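Local coordinates for protein phosphoglycolate phosphatase (Lactobacillus plantarum, PDB 2HDO) that probably hydrolyses the phosphate ester of 2-phosphoglycolate to give glycolate and inorganic phosphate, as a hydrolase of the haloacid dehalogenase superfamily, at residues 21-26 / 40-45; 142-147 / 174-179; 5-10 / 93-98; 98-103 / 151-156. One frame throughout, in Å; residues are numbered along the deposited sequence. Where two conformers were deposited one is given.

Contact 1 of 4, residues 21-26 / 40-45; sequences AYTTVM and AQAQKT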
loop_
_atom_site.group_PDB
_atom_site.type_symbol
_atom_site.label_atom_id
_atom_site.label_comp_id
_atom_site.label_asym_id
_atom_site.label_seq_id
_atom_site.Cartn_x
_atom_site.Cartn_y
_atom_site.Cartn_z
ATOM N N ALA A 21 -12.950 -4.636 3.646
ATOM C CA ALA A 21 -13.192 -3.580 4.665
ATOM C C ALA A 21 -13.321 -2.204 4.012
ATOM O O ALA A 21 -14.238 -1.436 4.336
ATOM C CB ALA A 21 -12.120 -3.578 5.738
ATOM N N TYR A 22 -12.448 -1.918 3.040
ATOM C CA TYR A 22 -12.533 -0.674 2.276
ATOM C C TYR A 22 -13.907 -0.483 1.670
ATOM O O TYR A 22 -14.467 0.620 1.684
ATOM C CB TYR A 22 -11.483 -0.706 1.163
ATOM C CG TYR A 22 -11.630 0.372 0.105
ATOM C CD1 TYR A 22 -11.054 1.613 0.290
ATOM C CD2 TYR A 22 -12.308 0.129 -1.095
ATOM C CE1 TYR A 22 -11.159 2.592 -0.659
ATOM C CE2 TYR A 22 -12.443 1.123 -2.062
ATOM C CZ TYR A 22 -11.860 2.342 -1.835
ATOM O OH TYR A 22 -11.962 3.327 -2.773
ATOM N N THR A 23 -14.416 -1.561 1.106
ATOM C CA THR A 23 -15.694 -1.515 0.436
ATOM C C THR A 23 -16.788 -1.103 1.416
ATOM O O THR A 23 -17.578 -0.223 1.133
ATOM C CB THR A 23 -16.018 -2.836 -0.290
ATOM O OG1 THR A 23 -14.996 -3.083 -1.274
ATOM C CG2 THR A 23 -17.405 -2.732 -0.951
ATOM N N THR A 24 -16.841 -1.783 2.559
ATOM C CA THR A 24 -17.841 -1.520 3.604
ATOM C C THR A 24 -17.737 -0.054 4.085
ATOM O O THR A 24 -18.703 0.654 4.218
ATOM C CB THR A 24 -17.589 -2.487 4.792
ATOM O OG1 THR A 24 -17.800 -3.841 4.357
ATOM C CG2 THR A 24 -18.491 -2.212 5.988
ATOM N N VAL A 25 -16.523 0.403 4.298
ATOM C CA VAL A 25 -16.302 1.710 4.877
ATOM C C VAL A 25 -16.677 2.764 3.845
ATOM O O VAL A 25 -17.398 3.696 4.143
ATOM C CB VAL A 25 -14.846 1.888 5.310
ATOM C CG1 VAL A 25 -14.604 3.358 5.697
ATOM C CG2 VAL A 25 -14.480 0.923 6.465
HETATM N N MSE A 26 -16.163 2.621 2.627
HETATM C CA MSE A 26 -16.513 3.603 1.570
HETATM C C MSE A 26 -18.016 3.722 1.330
HETATM O O MSE A 26 -18.565 4.826 1.104
HETATM C CB MSE A 26 -15.827 3.239 0.265
HETATM C CG MSE A 26 -14.373 3.413 0.285
HETATM SE SE MSE A 26 -13.844 5.301 0.264
HETATM C CE MSE A 26 -14.313 5.783 -1.627
ATOM N N ALA A 40 -18.161 -2.940 -8.637
ATOM C CA ALA A 40 -17.320 -2.415 -9.718
ATOM C C ALA A 40 -16.581 -1.161 -9.289
ATOM O O ALA A 40 -15.378 -1.025 -9.547
ATOM C CB ALA A 40 -18.170 -2.120 -10.962
ATOM N N GLN A 41 -17.293 -0.254 -8.636
ATOM C CA GLN A 41 -16.690 0.991 -8.174
ATOM C C GLN A 41 -15.656 0.752 -7.083
ATOM O O GLN A 41 -14.635 1.417 -7.043
ATOM C CB GLN A 41 -17.727 1.990 -7.684
ATOM C CG GLN A 41 -18.339 2.843 -8.828
ATOM C CD GLN A 41 -17.323 3.805 -9.476
ATOM O OE1 GLN A 41 -16.519 4.412 -8.794
ATOM N NE2 GLN A 41 -17.381 3.946 -10.801
ATOM N N ALA A 42 -15.913 -0.214 -6.218
ATOM C CA ALA A 42 -14.974 -0.599 -5.169
ATOM C C ALA A 42 -13.687 -1.167 -5.759
ATOM O O ALA A 42 -12.577 -0.764 -5.364
ATOM C CB ALA A 42 -15.659 -1.596 -4.199
ATOM N N GLN A 43 -13.833 -2.048 -6.752
ATOM C CA GLN A 43 -12.671 -2.614 -7.445
ATOM C C GLN A 43 -11.850 -1.542 -8.155
ATOM O O GLN A 43 -10.611 -1.550 -8.102
ATOM C CB GLN A 43 -13.116 -3.700 -8.447
ATOM C CG GLN A 43 -12.034 -4.182 -9.436
ATOM C CD GLN A 43 -12.227 -5.640 -9.881
ATOM N N LYS A 44 -12.535 -0.629 -8.817
ATOM C CA LYS A 44 -11.885 0.455 -9.556
ATOM C C LYS A 44 -11.136 1.404 -8.644
ATOM O O LYS A 44 -9.990 1.788 -8.945
ATOM C CB LYS A 44 -12.929 1.232 -10.349
ATOM C CG LYS A 44 -12.437 2.455 -11.038
ATOM C CD LYS A 44 -13.482 3.009 -12.033
ATOM N N THR A 45 -11.756 1.803 -7.528
ATOM C CA THR A 45 -11.192 2.884 -6.698
ATOM C C THR A 45 -10.207 2.412 -5.623
ATOM O O THR A 45 -9.372 3.199 -5.157
ATOM C CB THR A 45 -12.282 3.764 -6.044
ATOM O OG1 THR A 45 -13.099 2.948 -5.195
ATOM C CG2 THR A 45 -13.151 4.384 -7.112
#
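The hydroxyl of Y22 meets the hydroxyl of T45 across two helices, in the one hydrogen bond that joins residues 21-26 to residues 40-45: OH of Y22 donates to OG1 of T45 over 2.7 Å. The acceptor lies at the edge of the phenol ring, in its plane. OG1 of T45 passes the bond on as donor to the carbonyl O of Q41, one turn back in its own helix, at 2.8 Å. With OG1 between the backbone N and the carbonyl carbon (chi1 61°), the threonine can face both partners. Q41 O also receives T45 N, and these two donors approach it from opposite faces of the carbonyl plane. A phenylalanine in place of Y22 would keep the ring but would probably leave T45 OG1 without its donor, breaking this relay between the helices.

Helices 19-31 and 39-45 belong to the helical region set apart from the parallel sheet, consistent with the cap of a haloacid dehalogenase-like phosphatase. Their short segments run 115° apart, with axes 10.0 Å from each other at closest approach.

The remaining contacts across the pair are van der Waals. The methyl of A42 sits against T23, with CB 3.3 Å from T23 OG1 and 3.9 Å from T23 CG2; that hydroxyl bonds to Q19 O in its own helix. Within helix 19-31, CG of selenomethionine M26 covers one face of the Y22 ring, offset toward the rim, 3.4 Å above its plane. Beyond the two segments, F46 meets the same ring edge-to-face, and Y71 of helix 64-75 also packs on Y22.

Contact 2 of 4, residues 142-147 / 174-179; sequences LPLLTA and ANVDFG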
loop_
_atom_site.group_PDB
_atom_site.type_symbol
_atom_site.label_atom_id
_atom_site.label_comp_id
_atom_site.label_asym_id
_atom_site.label_seq_id
_atom_site.Cartn_x
_atom_site.Cartn_y
_atom_site.Cartn_z
ATOM N N LEU A 142 8.955 10.953 -3.720
ATOM C CA LEU A 142 9.529 11.400 -2.447
ATOM C C LEU A 142 9.299 10.416 -1.277
ATOM O O LEU A 142 10.238 10.148 -0.536
ATOM C CB LEU A 142 8.965 12.747 -2.066
ATOM C CG LEU A 142 9.563 13.344 -0.785
ATOM C CD1 LEU A 142 11.045 13.463 -0.974
ATOM C CD2 LEU A 142 8.904 14.666 -0.462
ATOM N N PRO A 143 8.065 9.888 -1.102
ATOM C CA PRO A 143 7.923 8.974 0.038
ATOM C C PRO A 143 8.839 7.720 -0.061
ATOM O O PRO A 143 9.396 7.298 0.945
ATOM C CB PRO A 143 6.442 8.572 -0.020
ATOM C CG PRO A 143 5.765 9.627 -0.888
ATOM C CD PRO A 143 6.797 10.066 -1.846
ATOM N N LEU A 144 8.973 7.131 -1.255
ATOM C CA LEU A 144 9.869 5.988 -1.442
ATOM C C LEU A 144 11.344 6.356 -1.253
ATOM O O LEU A 144 12.093 5.655 -0.586
ATOM C CB LEU A 144 9.637 5.353 -2.815
ATOM C CG LEU A 144 10.480 4.160 -3.200
ATOM C CD1 LEU A 144 10.505 3.129 -2.083
ATOM C CD2 LEU A 144 9.979 3.544 -4.497
ATOM N N LEU A 145 11.740 7.486 -1.812
ATOM C CA LEU A 145 13.108 7.907 -1.702
ATOM C C LEU A 145 13.416 8.277 -0.239
ATOM O O LEU A 145 14.518 8.066 0.221
ATOM C CB LEU A 145 13.363 9.082 -2.637
ATOM C CG LEU A 145 13.401 8.676 -4.100
ATOM C CD1 LEU A 145 13.488 9.915 -4.993
ATOM C CD2 LEU A 145 14.559 7.740 -4.388
ATOM N N THR A 146 12.444 8.799 0.498
ATOM C CA THR A 146 12.668 9.134 1.894
ATOM C C THR A 146 12.930 7.876 2.702
ATOM O O THR A 146 13.854 7.810 3.496
ATOM C CB THR A 146 11.489 9.956 2.434
ATOM O OG1 THR A 146 11.411 11.181 1.680
ATOM C CG2 THR A 146 11.671 10.283 3.894
ATOM N N ALA A 147 12.157 6.837 2.439
ATOM C CA ALA A 147 12.318 5.569 3.141
ATOM C C ALA A 147 13.695 5.012 2.890
ATOM O O ALA A 147 14.404 4.605 3.812
ATOM C CB ALA A 147 11.221 4.552 2.692
ATOM N N ALA A 174 11.185 7.102 -8.940
ATOM C CA ALA A 174 12.301 6.969 -8.014
ATOM C C ALA A 174 13.516 6.221 -8.566
ATOM O O ALA A 174 14.566 6.181 -7.893
ATOM C CB ALA A 174 11.810 6.280 -6.778
ATOM N N ASN A 175 13.405 5.633 -9.770
ATOM C CA ASN A 175 14.446 4.748 -10.318
ATOM C C ASN A 175 14.701 3.521 -9.405
ATOM O O ASN A 175 15.842 3.104 -9.161
ATOM C CB ASN A 175 15.744 5.510 -10.622
ATOM C CG ASN A 175 15.600 6.477 -11.783
ATOM O OD1 ASN A 175 14.892 6.193 -12.745
ATOM N ND2 ASN A 175 16.250 7.627 -11.690
ATOM N N VAL A 176 13.599 2.989 -8.902
ATOM C CA VAL A 176 13.593 1.803 -8.037
ATOM C C VAL A 176 12.815 0.702 -8.770
ATOM O O VAL A 176 11.729 0.943 -9.273
ATOM C CB VAL A 176 12.922 2.115 -6.690
ATOM C CG1 VAL A 176 12.740 0.851 -5.831
ATOM C CG2 VAL A 176 13.690 3.162 -5.913
ATOM N N ASP A 177 13.388 -0.500 -8.775
ATOM C CA ASP A 177 12.732 -1.660 -9.339
ATOM C C ASP A 177 11.398 -1.923 -8.646
ATOM O O ASP A 177 11.270 -1.696 -7.417
ATOM C CB ASP A 177 13.603 -2.913 -9.206
ATOM C CG ASP A 177 14.740 -2.960 -10.164
ATOM O OD1 ASP A 177 14.841 -2.062 -11.057
ATOM O OD2 ASP A 177 15.564 -3.910 -10.018
ATOM N N PHE A 178 10.416 -2.430 -9.390
ATOM C CA PHE A 178 9.127 -2.787 -8.850
ATOM C C PHE A 178 8.875 -4.276 -8.911
ATOM O O PHE A 178 9.181 -4.923 -9.918
ATOM C CB PHE A 178 8.000 -2.079 -9.601
ATOM C CG PHE A 178 6.681 -2.140 -8.914
ATOM C CD1 PHE A 178 6.432 -1.285 -7.857
ATOM C CD2 PHE A 178 5.701 -3.035 -9.278
ATOM C CE1 PHE A 178 5.250 -1.326 -7.202
ATOM C CE2 PHE A 178 4.491 -3.056 -8.622
ATOM C CZ PHE A 178 4.267 -2.207 -7.580
ATOM N N GLY A 179 8.343 -4.806 -7.811
ATOM C CA GLY A 179 7.928 -6.194 -7.684
ATOM C C GLY A 179 6.408 -6.241 -7.510
ATOM O O GLY A 179 5.860 -5.742 -6.516
#
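L144 and V176 reach toward each other tip to tip, where helix 142-150 packs on the chain entering strand 177-181 of the Rossmann-like parallel sheet found in haloacid dehalogenase hydrolases. L144 can be followed outward. Its CB leaves the helix toward the other segment, and CG stands anti to the backbone N (chi1 180°), which extends the side chain across the gap. There the branches part. CD1 turns to selenomethionine M8 of strand 6-9, packing on its CG, while CD2 enters the fork of V176, 3.9 Å from CB, 4.0 Å from CG2 and 4.1 Å from CG1. The same CD2 also touches the methyl of A174 at 4.0 Å. One leucine methyl thus meets both the alanine and the valine that flank the turn.

That turn is a Schellman motif: N175, with positive phi, ends helix 165-174 and sends the chain into the strand. V176 faces inward after it and also packs on A158, while T170 and F160 add to the surroundings of L144. No hydrogen bond crosses between the two segments; their fit is apolar.

L145 leaves the helix at an angle, and its outer atoms swing in to A174. CG and CD2 both lie against the A174 methyl, and CD2 stands 3.8 Å from the carbonyl O of A174.

Contact 3 of 4, residues 5-10 / 93-98; sequences QALMFD and EQLPSE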
loop_
_atom_site.group_PDB
_atom_site.type_symbol
_atom_site.label_atom_id
_atom_site.label_comp_id
_atom_site.label_asym_id
_atom_site.label_seq_id
_atom_site.Cartn_x
_atom_site.Cartn_y
_atom_site.Cartn_z
ATOM N N GLN A 5 19.320 -5.012 -1.430
ATOM C CA GLN A 5 19.640 -4.684 -0.044
ATOM C C GLN A 5 18.412 -4.278 0.780
ATOM O O GLN A 5 18.439 -4.354 2.013
ATOM C CB GLN A 5 20.625 -3.551 0.036
ATOM C CG GLN A 5 21.993 -3.917 -0.451
ATOM C CD GLN A 5 22.895 -2.698 -0.637
ATOM O OE1 GLN A 5 22.758 -1.706 0.074
ATOM N NE2 GLN A 5 23.817 -2.772 -1.601
ATOM N N ALA A 6 17.365 -3.816 0.096
ATOM C CA ALA A 6 16.159 -3.397 0.768
ATOM C C ALA A 6 14.930 -3.828 0.006
ATOM O O ALA A 6 14.916 -3.828 -1.239
ATOM C CB ALA A 6 16.136 -1.867 0.966
ATOM N N LEU A 7 13.898 -4.156 0.776
ATOM C CA LEU A 7 12.559 -4.411 0.274
ATOM C C LEU A 7 11.605 -3.477 0.968
ATOM O O LEU A 7 11.545 -3.470 2.189
ATOM C CB LEU A 7 12.118 -5.833 0.545
ATOM C CG LEU A 7 12.930 -6.959 -0.026
ATOM C CD1 LEU A 7 12.206 -8.280 0.316
ATOM C CD2 LEU A 7 13.169 -6.842 -1.495
HETATM N N MSE A 8 10.915 -2.653 0.179
HETATM C CA MSE A 8 9.850 -1.794 0.697
HETATM C C MSE A 8 8.533 -2.321 0.240
HETATM O O MSE A 8 8.424 -2.768 -0.889
HETATM C CB MSE A 8 10.026 -0.365 0.191
HETATM C CG MSE A 8 11.344 0.214 0.554
HETATM SE SE MSE A 8 11.455 0.667 2.460
HETATM C CE MSE A 8 13.124 -0.348 2.984
ATOM N N PHE A 9 7.537 -2.272 1.107
ATOM C CA PHE A 9 6.241 -2.839 0.847
ATOM C C PHE A 9 5.154 -1.770 0.995
ATOM O O PHE A 9 5.179 -0.984 1.918
ATOM C CB PHE A 9 5.876 -3.942 1.859
ATOM C CG PHE A 9 6.768 -5.151 1.810
ATOM C CD1 PHE A 9 7.964 -5.138 2.503
ATOM C CD2 PHE A 9 6.424 -6.285 1.080
ATOM C CE1 PHE A 9 8.822 -6.216 2.460
ATOM C CE2 PHE A 9 7.279 -7.389 1.064
ATOM C CZ PHE A 9 8.482 -7.339 1.733
ATOM N N ASP A 10 4.200 -1.792 0.080
ATOM C CA ASP A 10 2.855 -1.195 0.327
ATOM C C ASP A 10 2.043 -2.096 1.256
ATOM O O ASP A 10 2.371 -3.262 1.410
ATOM C CB ASP A 10 2.111 -1.076 -1.003
ATOM C CG ASP A 10 1.096 0.017 -1.001
ATOM O OD1 ASP A 10 0.941 0.723 0.029
ATOM O OD2 ASP A 10 0.429 0.149 -2.042
ATOM N N GLU A 93 9.172 -14.524 8.319
ATOM C CA GLU A 93 10.027 -15.469 9.067
ATOM C C GLU A 93 11.246 -15.903 8.268
ATOM O O GLU A 93 12.265 -16.281 8.857
ATOM C CB GLU A 93 9.269 -16.740 9.463
ATOM C CG GLU A 93 7.900 -16.567 10.106
ATOM C CD GLU A 93 7.960 -16.159 11.538
ATOM O OE1 GLU A 93 9.047 -15.733 11.980
ATOM O OE2 GLU A 93 6.916 -16.271 12.228
ATOM N N GLN A 94 11.152 -15.913 6.945
ATOM C CA GLN A 94 12.196 -16.505 6.108
ATOM C C GLN A 94 13.094 -15.466 5.411
ATOM O O GLN A 94 14.196 -15.799 4.989
ATOM C CB GLN A 94 11.562 -17.391 5.036
ATOM C CG GLN A 94 10.746 -18.600 5.521
ATOM C CD GLN A 94 11.538 -19.582 6.340
ATOM O OE1 GLN A 94 12.711 -19.861 6.054
ATOM N NE2 GLN A 94 10.900 -20.129 7.374
ATOM N N LEU A 95 12.633 -14.223 5.259
ATOM C CA LEU A 95 13.461 -13.213 4.561
ATOM C C LEU A 95 14.820 -13.052 5.290
ATOM O O LEU A 95 14.838 -13.050 6.525
ATOM C CB LEU A 95 12.728 -11.888 4.488
ATOM C CG LEU A 95 11.644 -11.782 3.381
ATOM C CD1 LEU A 95 10.753 -10.566 3.572
ATOM C CD2 LEU A 95 12.269 -11.698 1.997
ATOM N N PRO A 96 15.957 -12.965 4.558
ATOM C CA PRO A 96 17.256 -12.808 5.204
ATOM C C PRO A 96 17.282 -11.600 6.135
ATOM O O PRO A 96 16.791 -10.516 5.777
ATOM C CB PRO A 96 18.233 -12.548 4.042
ATOM C CG PRO A 96 17.516 -12.912 2.824
ATOM C CD PRO A 96 16.056 -12.990 3.085
ATOM N N SER A 97 17.902 -11.794 7.296
ATOM C CA SER A 97 17.989 -10.761 8.312
ATOM C C SER A 97 18.874 -9.585 7.885
ATOM O O SER A 97 18.768 -8.481 8.424
ATOM C CB SER A 97 18.544 -11.371 9.593
ATOM O OG SER A 97 19.835 -11.918 9.314
ATOM N N GLU A 98 19.743 -9.828 6.916
ATOM C CA GLU A 98 20.567 -8.777 6.332
ATOM C C GLU A 98 19.755 -7.697 5.572
ATOM O O GLU A 98 20.231 -6.576 5.422
ATOM C CB GLU A 98 21.601 -9.396 5.393
ATOM C CG GLU A 98 22.589 -10.360 6.104
ATOM C CD GLU A 98 22.069 -11.819 6.299
ATOM O OE1 GLU A 98 20.910 -12.156 5.913
ATOM O OE2 GLU A 98 22.849 -12.634 6.855
HETATM O O HOH W 1 20.776 -4.696 3.371
#
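Q5 and E98 bring the two backbones closest, their CA atoms 7.6 Å apart, and one water joins them. It donates to the carbonyl O of Q5 at 2.7 Å and to the carbonyl O of E98 at 2.8 Å, using both its hydrogens to link two acceptors that cannot bond directly. From there the segments diverge: the end-to-end directions of 5-9 and 95-98 differ by 137°, and the CA atoms of L7 and L95 are 9.8 Å apart.

Strand 6-9 is an inner strand of the parallel sheet, and L95 is where the chain leaves helix 88-94 on its way to the neighbouring strand 100-104. D10 follows the strand and fits the first aspartate of the DxDx(T/V) pattern, the nucleophile in relatives; its OD1 forms a salt bridge with K138.

Leucine side chains span the wider part. L7 and L95 meet tip to tip, CD1 of L7 at 3.8 Å from CD2 of L95. The other methyl of L95, CD1, comes obliquely to the F9 ring, 4.4 Å from CZ, and F92 of helix 88-94 meets that ring with its plane turned about 60°.

Contact 4 of 4, residues 98-103 / 151-156; sequences ELRLGI and VNVAPQ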
loop_
_atom_site.group_PDB
_atom_site.type_symbol
_atom_site.label_atom_id
_atom_site.label_comp_id
_atom_site.label_asym_id
_atom_site.label_seq_id
_atom_site.Cartn_x
_atom_site.Cartn_y
_atom_site.Cartn_z
ATOM N N GLU A 98 19.743 -9.828 6.916
ATOM C CA GLU A 98 20.567 -8.777 6.332
ATOM C C GLU A 98 19.755 -7.697 5.572
ATOM O O GLU A 98 20.231 -6.576 5.422
ATOM C CB GLU A 98 21.601 -9.396 5.393
ATOM C CG GLU A 98 22.589 -10.360 6.104
ATOM C CD GLU A 98 22.069 -11.819 6.299
ATOM O OE1 GLU A 98 20.910 -12.156 5.913
ATOM O OE2 GLU A 98 22.849 -12.634 6.855
ATOM N N LEU A 99 18.546 -8.015 5.114
ATOM C CA LEU A 99 17.730 -7.033 4.408
ATOM C C LEU A 99 17.299 -5.874 5.285
ATOM O O LEU A 99 17.054 -6.027 6.485
ATOM C CB LEU A 99 16.473 -7.670 3.859
ATOM C CG LEU A 99 16.680 -8.547 2.668
ATOM C CD1 LEU A 99 15.435 -9.346 2.396
ATOM C CD2 LEU A 99 17.094 -7.683 1.439
ATOM N N ARG A 100 17.215 -4.693 4.689
ATOM C CA ARG A 100 16.468 -3.607 5.296
ATOM C C ARG A 100 15.049 -3.663 4.790
ATOM O O ARG A 100 14.806 -3.568 3.583
ATOM C CB ARG A 100 17.083 -2.215 5.042
ATOM C CG ARG A 100 18.570 -2.104 5.129
ATOM C CD ARG A 100 19.252 -2.580 6.383
ATOM N NE ARG A 100 18.642 -2.175 7.648
ATOM C CZ ARG A 100 18.850 -1.033 8.310
ATOM N NH1 ARG A 100 19.627 -0.066 7.817
ATOM N NH2 ARG A 100 18.250 -0.858 9.486
ATOM N N LEU A 101 14.108 -3.866 5.702
ATOM C CA LEU A 101 12.713 -3.997 5.334
ATOM C C LEU A 101 11.983 -2.709 5.747
ATOM O O LEU A 101 12.285 -2.097 6.785
ATOM C CB LEU A 101 12.047 -5.200 6.034
ATOM C CG LEU A 101 12.663 -6.588 5.799
ATOM C CD1 LEU A 101 11.844 -7.613 6.516
ATOM C CD2 LEU A 101 12.748 -6.917 4.322
ATOM N N GLY A 102 11.030 -2.283 4.937
ATOM C CA GLY A 102 10.180 -1.193 5.350
ATOM C C GLY A 102 8.833 -1.141 4.631
ATOM O O GLY A 102 8.512 -1.946 3.730
ATOM N N ILE A 103 8.087 -0.129 5.029
ATOM C CA ILE A 103 6.760 0.132 4.548
ATOM C C ILE A 103 6.686 1.570 4.003
ATOM O O ILE A 103 7.185 2.514 4.604
ATOM C CB ILE A 103 5.735 -0.069 5.680
ATOM C CG1 ILE A 103 5.579 -1.575 5.920
ATOM C CG2 ILE A 103 4.369 0.581 5.301
ATOM C CD1 ILE A 103 4.621 -1.928 6.974
ATOM N N VAL A 151 17.133 4.161 5.581
ATOM C CA VAL A 151 17.839 2.876 5.766
ATOM C C VAL A 151 19.179 2.828 5.016
ATOM O O VAL A 151 19.827 1.780 4.992
ATOM C CB VAL A 151 16.951 1.681 5.433
ATOM C CG1 VAL A 151 15.735 1.686 6.344
ATOM C CG2 VAL A 151 16.540 1.673 3.972
ATOM N N ASN A 152 19.635 3.978 4.501
ATOM C CA ASN A 152 20.902 4.079 3.796
ATOM C C ASN A 152 21.063 3.030 2.702
ATOM O O ASN A 152 22.058 2.307 2.665
ATOM C CB ASN A 152 22.067 3.965 4.784
ATOM C CG ASN A 152 22.052 5.056 5.833
ATOM O OD1 ASN A 152 21.973 4.766 7.026
ATOM N ND2 ASN A 152 22.118 6.311 5.400
ATOM N N VAL A 153 20.078 2.945 1.820
ATOM C CA VAL A 153 20.136 2.062 0.676
ATOM C C VAL A 153 19.813 2.875 -0.555
ATOM O O VAL A 153 18.869 3.636 -0.588
ATOM C CB VAL A 153 19.172 0.842 0.810
ATOM C CG1 VAL A 153 19.156 0.044 -0.492
ATOM C CG2 VAL A 153 19.612 0.001 1.981
ATOM N N ALA A 154 20.654 2.732 -1.566
ATOM C CA ALA A 154 20.481 3.433 -2.823
ATOM C C ALA A 154 19.312 2.849 -3.638
ATOM O O ALA A 154 19.040 1.636 -3.571
ATOM C CB ALA A 154 21.757 3.319 -3.603
ATOM N N PRO A 155 18.657 3.689 -4.457
ATOM C CA PRO A 155 17.511 3.248 -5.269
ATOM C C PRO A 155 17.807 2.004 -6.095
ATOM O O PRO A 155 16.960 1.142 -6.195
ATOM C CB PRO A 155 17.219 4.467 -6.160
ATOM C CG PRO A 155 17.766 5.609 -5.406
ATOM C CD PRO A 155 18.944 5.119 -4.658
ATOM N N GLN A 156 19.008 1.907 -6.647
ATOM C CA GLN A 156 19.365 0.750 -7.491
ATOM C C GLN A 156 19.378 -0.561 -6.727
ATOM O O GLN A 156 19.305 -1.639 -7.344
ATOM C CB GLN A 156 20.756 0.963 -8.160
ATOM C CG GLN A 156 21.942 1.196 -7.249
ATOM C CD GLN A 156 22.186 2.653 -6.984
ATOM O OE1 GLN A 156 21.266 3.465 -7.094
ATOM N NE2 GLN A 156 23.410 3.005 -6.645
#
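R100 lies over V151 with its aliphatic root and folded head, the two side chains sliding past each other in opposite directions. CB of R100 is 3.9 Å from CB of V151 and 4.1 Å from its CG2. The arginine then bends at both chi2 (-54°) and chi3 (-45°), a double turn that curls the chain back instead of extending it. This brings the guanidinium above the valine, so that one face of the flat group rests on V151 CB, 4.0 Å from NH1. The same nitrogen is 3.4 Å from the carbonyl O of V151. At the bend, CG of R100 touches CG2 of V153 at 3.9 Å, the two side chains crossing at a slant.

CB and the guanidinium face thus cover V151, while CG reaches V153, although R100 itself is exposed. Between those valines, N152 takes positive phi as the C-prime residue of a Schellman motif: V153 N bonds to the carbonyl O of L148 and N152 N to that of E149, closing helix 142-150. V151 before the turn and V153 after it both point toward strand 100-104.

Backbone bonds tie R100 to Q5, just before strand 6-9, and to L7 within it on one flank, while L101 bonds to A126 of strand 125-129 on the other. V151 settles on A126 and V127 as well as M8, and V153 on A6; the loop from helix 142-150 to strand 158-162 thus crosses one face of the three strands 125-129, 100-104 and 6-9.

In the fold
Contacts 2, 3 and 4 gather on the parallel sheet, whereas contact 1 stands apart among helices, its centre 27 to 32 Å from theirs. Contacts 3 and 4 share E98 and hold neighbouring strands, 6-9 and 100-104, linked by a probable hydrogen bond from F9 N to G102 O. Contact 2 joins them through M8, which L144 and A147 touch, and through P155 of contact 4, which packs on the 174-176 turn. Chemistry follows place: contact 2 is buried and apolar; contact 3 runs from buried side chains to a water at its exposed end; contact 4 lays an exposed arginine over buried valines; contact 1 buries a hydroxyl-to-hydroxyl bond.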